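Local structure of phosphoribosylaminoimidazole-succinocarboxamide synthase (Pyrococcus horikoshii, 4O7T) at residues 89-94 / 173-178. The protein catalyses the ATP-dependent joining of L-aspartate to carboxyaminoimidazole ribonucleotide, giving SAICAR in de novo purine biosynthesis. Sequence-based numbering, arbitrary orientation.
Sequences EVVVRN and DFKLEF. With TMP (thymidine-5'-phosphate), chain B; ADP (adenosine-5'-diphosphate), chain C.
Val-90 with Leu-176 and Val-92 with Phe-174 are antiparallel hydrogen-bonded pairs, each joined by two backbone N-H...O bonds between strands running at 159°. Beta-branched Val-92 suits the strand and lays CB over one face of the Phe-174 ring, 4.0 Å from its centroid. Beyond it, Val-90 CG2 reaches the edge of Phe-178; Val-92, Phe-174 and Phe-178 pack on helix 143-165. The alternate residues point to the opposite face of the antiparallel sheet, which probably lines the substrate cleft of this SAICAR synthetase fold: thymidine-5'-phosphate lies over it, likely marking the ribonucleotide site, and ADP sits beside Glu-177 at its end. Arg-93, bent at chi3 (77°), turns a flat group with two N-H donors to phosphate oxygens O2P and O3P. The Asp-173 carboxylate serves cation and hydroxyl: OD2 pairs with Arg-93 well out of the guanidinium plane, while OD1 accepts a hydrogen bond from the sugar O3' (2.6 Å). Lys-175 runs its long apolar stem past Glu-89 CB and thymine O2, and two bends bring NZ to Glu-177 OE2 (2.8 Å); Asp-190 is its second salt-bridge partner. A methionine in its place would probably leave both carboxylates without this positive mate, Glu-177 lying close to Glu-89 and the ADP phosphate. From Glu-177, OE1 accepts a hydrogen bond from the ribose O2' of ADP.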
loop_
_atom_site.group_PDB
_atom_site.type_symbol
_atom_site.label_atom_id
_atom_site.label_comp_id
_atom_site.label_asym_id
_atom_site.label_seq_id
_atom_site.Cartn_x
_atom_site.Cartn_y
_atom_site.Cartn_z
ATOM N N GLU A 89 0.910 11.702 3.375
ATOM C CA GLU A 89 -0.489 11.964 3.636
ATOM C C GLU A 89 -1.014 10.713 4.339
ATOM O O GLU A 89 -0.849 9.596 3.841
ATOM C CB GLU A 89 -1.232 12.310 2.341
ATOM C CG GLU A 89 -0.643 13.563 1.697
ATOM C CD GLU A 89 -1.369 14.054 0.453
ATOM O OE1 GLU A 89 -0.765 14.871 -0.281
ATOM O OE2 GLU A 89 -2.530 13.662 0.199
ATOM N N VAL A 90 -1.580 10.906 5.530
ATOM C CA VAL A 90 -2.018 9.806 6.376
ATOM C C VAL A 90 -3.539 9.816 6.360
ATOM O O VAL A 90 -4.178 10.764 6.839
ATOM C CB VAL A 90 -1.483 9.954 7.819
ATOM C CG1 VAL A 90 -1.855 8.733 8.666
ATOM C CG2 VAL A 90 0.029 10.129 7.792
ATOM N N VAL A 91 -4.121 8.772 5.793
ATOM C CA VAL A 91 -5.547 8.758 5.578
ATOM C C VAL A 91 -6.192 7.767 6.548
ATOM O O VAL A 91 -5.795 6.593 6.625
ATOM C CB VAL A 91 -5.915 8.427 4.102
ATOM C CG1 VAL A 91 -7.431 8.279 3.937
ATOM C CG2 VAL A 91 -5.379 9.483 3.146
ATOM N N VAL A 92 -7.185 8.250 7.292
ATOM C CA VAL A 92 -7.963 7.381 8.170
ATOM C C VAL A 92 -9.374 7.207 7.593
ATOM O O VAL A 92 -9.996 8.180 7.156
ATOM C CB VAL A 92 -8.038 7.925 9.614
ATOM C CG1 VAL A 92 -8.721 6.906 10.522
ATOM C CG2 VAL A 92 -6.646 8.263 10.140
ATOM N N ARG A 93 -9.861 5.965 7.575
ATOM C CA ARG A 93 -11.121 5.638 6.895
ATOM C C ARG A 93 -12.046 4.801 7.791
ATOM O O ARG A 93 -11.626 3.778 8.337
ATOM C CB ARG A 93 -10.833 4.923 5.560
ATOM C CG ARG A 93 -9.580 5.433 4.817
ATOM C CD ARG A 93 -9.348 4.767 3.452
ATOM N NE ARG A 93 -10.247 5.312 2.446
ATOM C CZ ARG A 93 -9.904 6.029 1.375
ATOM N NH1 ARG A 93 -8.622 6.275 1.071
ATOM N NH2 ARG A 93 -10.881 6.489 0.584
ATOM N N ASN A 94 -13.294 5.253 7.930
ATOM C CA ASN A 94 -14.321 4.592 8.753
ATOM C C ASN A 94 -15.407 3.940 7.905
ATOM O O ASN A 94 -15.929 2.882 8.261
ATOM C CB ASN A 94 -14.968 5.602 9.708
ATOM C CG ASN A 94 -13.954 6.247 10.640
ATOM O OD1 ASN A 94 -13.206 5.545 11.324
ATOM N ND2 ASN A 94 -13.917 7.586 10.669
ATOM N N ASP A 173 -14.027 9.532 6.092
ATOM C CA ASP A 173 -12.570 9.361 5.991
ATOM C C ASP A 173 -11.944 10.745 6.012
ATOM O O ASP A 173 -12.673 11.734 5.944
ATOM C CB ASP A 173 -12.146 8.531 4.750
ATOM C CG ASP A 173 -12.615 9.136 3.409
ATOM O OD1 ASP A 173 -12.623 10.359 3.244
ATOM O OD2 ASP A 173 -12.956 8.371 2.493
ATOM N N PHE A 174 -10.615 10.830 6.133
ATOM C CA PHE A 174 -9.935 12.138 6.152
ATOM C C PHE A 174 -8.436 11.992 6.019
ATOM O O PHE A 174 -7.882 10.932 6.283
ATOM C CB PHE A 174 -10.281 12.948 7.429
ATOM C CG PHE A 174 -9.827 12.301 8.716
ATOM C CD1 PHE A 174 -8.615 12.664 9.307
ATOM C CD2 PHE A 174 -10.612 11.343 9.343
ATOM C CE1 PHE A 174 -8.190 12.078 10.491
ATOM C CE2 PHE A 174 -10.201 10.752 10.536
ATOM C CZ PHE A 174 -8.979 11.115 11.110
ATOM N N LYS A 175 -7.783 13.075 5.631
ATOM C CA LYS A 175 -6.341 13.075 5.412
ATOM C C LYS A 175 -5.638 14.003 6.409
ATOM O O LYS A 175 -6.051 15.166 6.599
ATOM C CB LYS A 175 -6.020 13.497 3.970
ATOM C CG LYS A 175 -4.529 13.419 3.600
ATOM C CD LYS A 175 -3.758 14.719 3.876
ATOM C CE LYS A 175 -4.126 15.844 2.882
ATOM N NZ LYS A 175 -3.598 17.177 3.310
ATOM N N LEU A 176 -4.568 13.486 7.025
ATOM C CA LEU A 176 -3.712 14.281 7.901
ATOM C C LEU A 176 -2.272 14.371 7.401
ATOM O O LEU A 176 -1.798 13.511 6.640
ATOM C CB LEU A 176 -3.664 13.678 9.307
ATOM C CG LEU A 176 -4.967 13.451 10.062
ATOM C CD1 LEU A 176 -4.653 12.786 11.400
ATOM C CD2 LEU A 176 -5.742 14.755 10.244
ATOM N N GLU A 177 -1.559 15.391 7.871
ATOM C CA GLU A 177 -0.131 15.469 7.621
ATOM C C GLU A 177 0.584 15.833 8.922
ATOM O O GLU A 177 -0.017 16.416 9.839
ATOM C CB GLU A 177 0.156 16.500 6.540
ATOM C CG GLU A 177 -0.505 16.185 5.201
ATOM C CD GLU A 177 -0.080 17.125 4.087
ATOM O OE1 GLU A 177 0.958 17.789 4.205
ATOM O OE2 GLU A 177 -0.789 17.183 3.078
ATOM N N PHE A 178 1.862 15.485 8.988
ATOM C CA PHE A 178 2.626 15.589 10.225
ATOM C C PHE A 178 4.030 16.114 9.969
ATOM O O PHE A 178 4.615 15.886 8.902
ATOM C CB PHE A 178 2.780 14.217 10.880
ATOM C CG PHE A 178 1.510 13.651 11.430
ATOM C CD1 PHE A 178 1.159 13.865 12.760
ATOM C CD2 PHE A 178 0.666 12.877 10.620
ATOM C CE1 PHE A 178 -0.007 13.321 13.286
ATOM C CE2 PHE A 178 -0.508 12.332 11.140
ATOM C CZ PHE A 178 -0.842 12.559 12.468
HETATM P P TMP B . -9.332 9.101 -1.460
HETATM O O1P TMP B . -9.153 9.933 -2.680
HETATM O O2P TMP B . -8.118 8.244 -1.154
HETATM O O3P TMP B . -10.661 8.397 -1.317
HETATM O "O5'" TMP B . -9.371 10.222 -0.311
HETATM C "C5'" TMP B . -9.436 9.889 1.083
HETATM C "C4'" TMP B . -9.569 11.160 1.914
HETATM O "O4'" TMP B . -8.354 11.918 1.867
HETATM C "C3'" TMP B . -10.684 12.095 1.439
HETATM O "O3'" TMP B . -11.363 12.560 2.596
HETATM C "C2'" TMP B . -10.023 13.319 0.870
HETATM C "C1'" TMP B . -8.594 13.256 1.400
HETATM N N1 TMP B . -7.623 13.640 0.364
HETATM C C2 TMP B . -6.899 14.857 0.494
HETATM O O2 TMP B . -7.107 15.591 1.480
HETATM N N3 TMP B . -5.993 15.240 -0.429
HETATM C C4 TMP B . -5.760 14.473 -1.512
HETATM O O4 TMP B . -4.933 14.834 -2.380
HETATM C C5 TMP B . -6.492 13.185 -1.684
HETATM C C5M TMP B . -6.260 12.291 -2.884
HETATM C C6 TMP B . -7.417 12.832 -0.707
HETATM P PB ADP C . -1.033 20.220 0.888
HETATM O O1B ADP C . -0.409 19.779 2.187
HETATM O O2B ADP C . -2.483 19.855 0.714
HETATM O O3B ADP C . -0.156 19.936 -0.307
HETATM P PA ADP C . -0.475 22.846 -0.098
HETATM O O1A ADP C . 0.257 22.099 -1.194
HETATM O O2A ADP C . -1.562 23.831 -0.463
HETATM O O3A ADP C . -1.091 21.827 0.999
HETATM O "O5'" ADP C . 0.649 23.644 0.741
HETATM C "C5'" ADP C . 0.948 23.369 2.109
HETATM C "C4'" ADP C . 2.373 22.837 2.247
HETATM O "O4'" ADP C . 2.908 23.263 3.504
HETATM C "C3'" ADP C . 2.408 21.318 2.273
HETATM O "O3'" ADP C . 3.606 20.867 1.632
HETATM C "C2'" ADP C . 2.452 20.975 3.752
HETATM O "O2'" ADP C . 3.117 19.743 4.027
HETATM C "C1'" ADP C . 3.247 22.134 4.320
HETATM N N9 ADP C . 2.969 22.381 5.764
HETATM C C8 ADP C . 1.788 22.276 6.406
HETATM N N7 ADP C . 1.924 22.575 7.722
HETATM C C5 ADP C . 3.219 22.890 7.938
HETATM C C6 ADP C . 4.064 23.300 9.091
HETATM N N6 ADP C . 3.537 23.455 10.319
HETATM N N1 ADP C . 5.387 23.516 8.875
HETATM C C2 ADP C . 5.946 23.373 7.661
HETATM N N3 ADP C . 5.242 23.009 6.575
HETATM C C4 ADP C . 3.905 22.758 6.643
HETATM O O HOH W 1 -13.050 5.780 2.759
#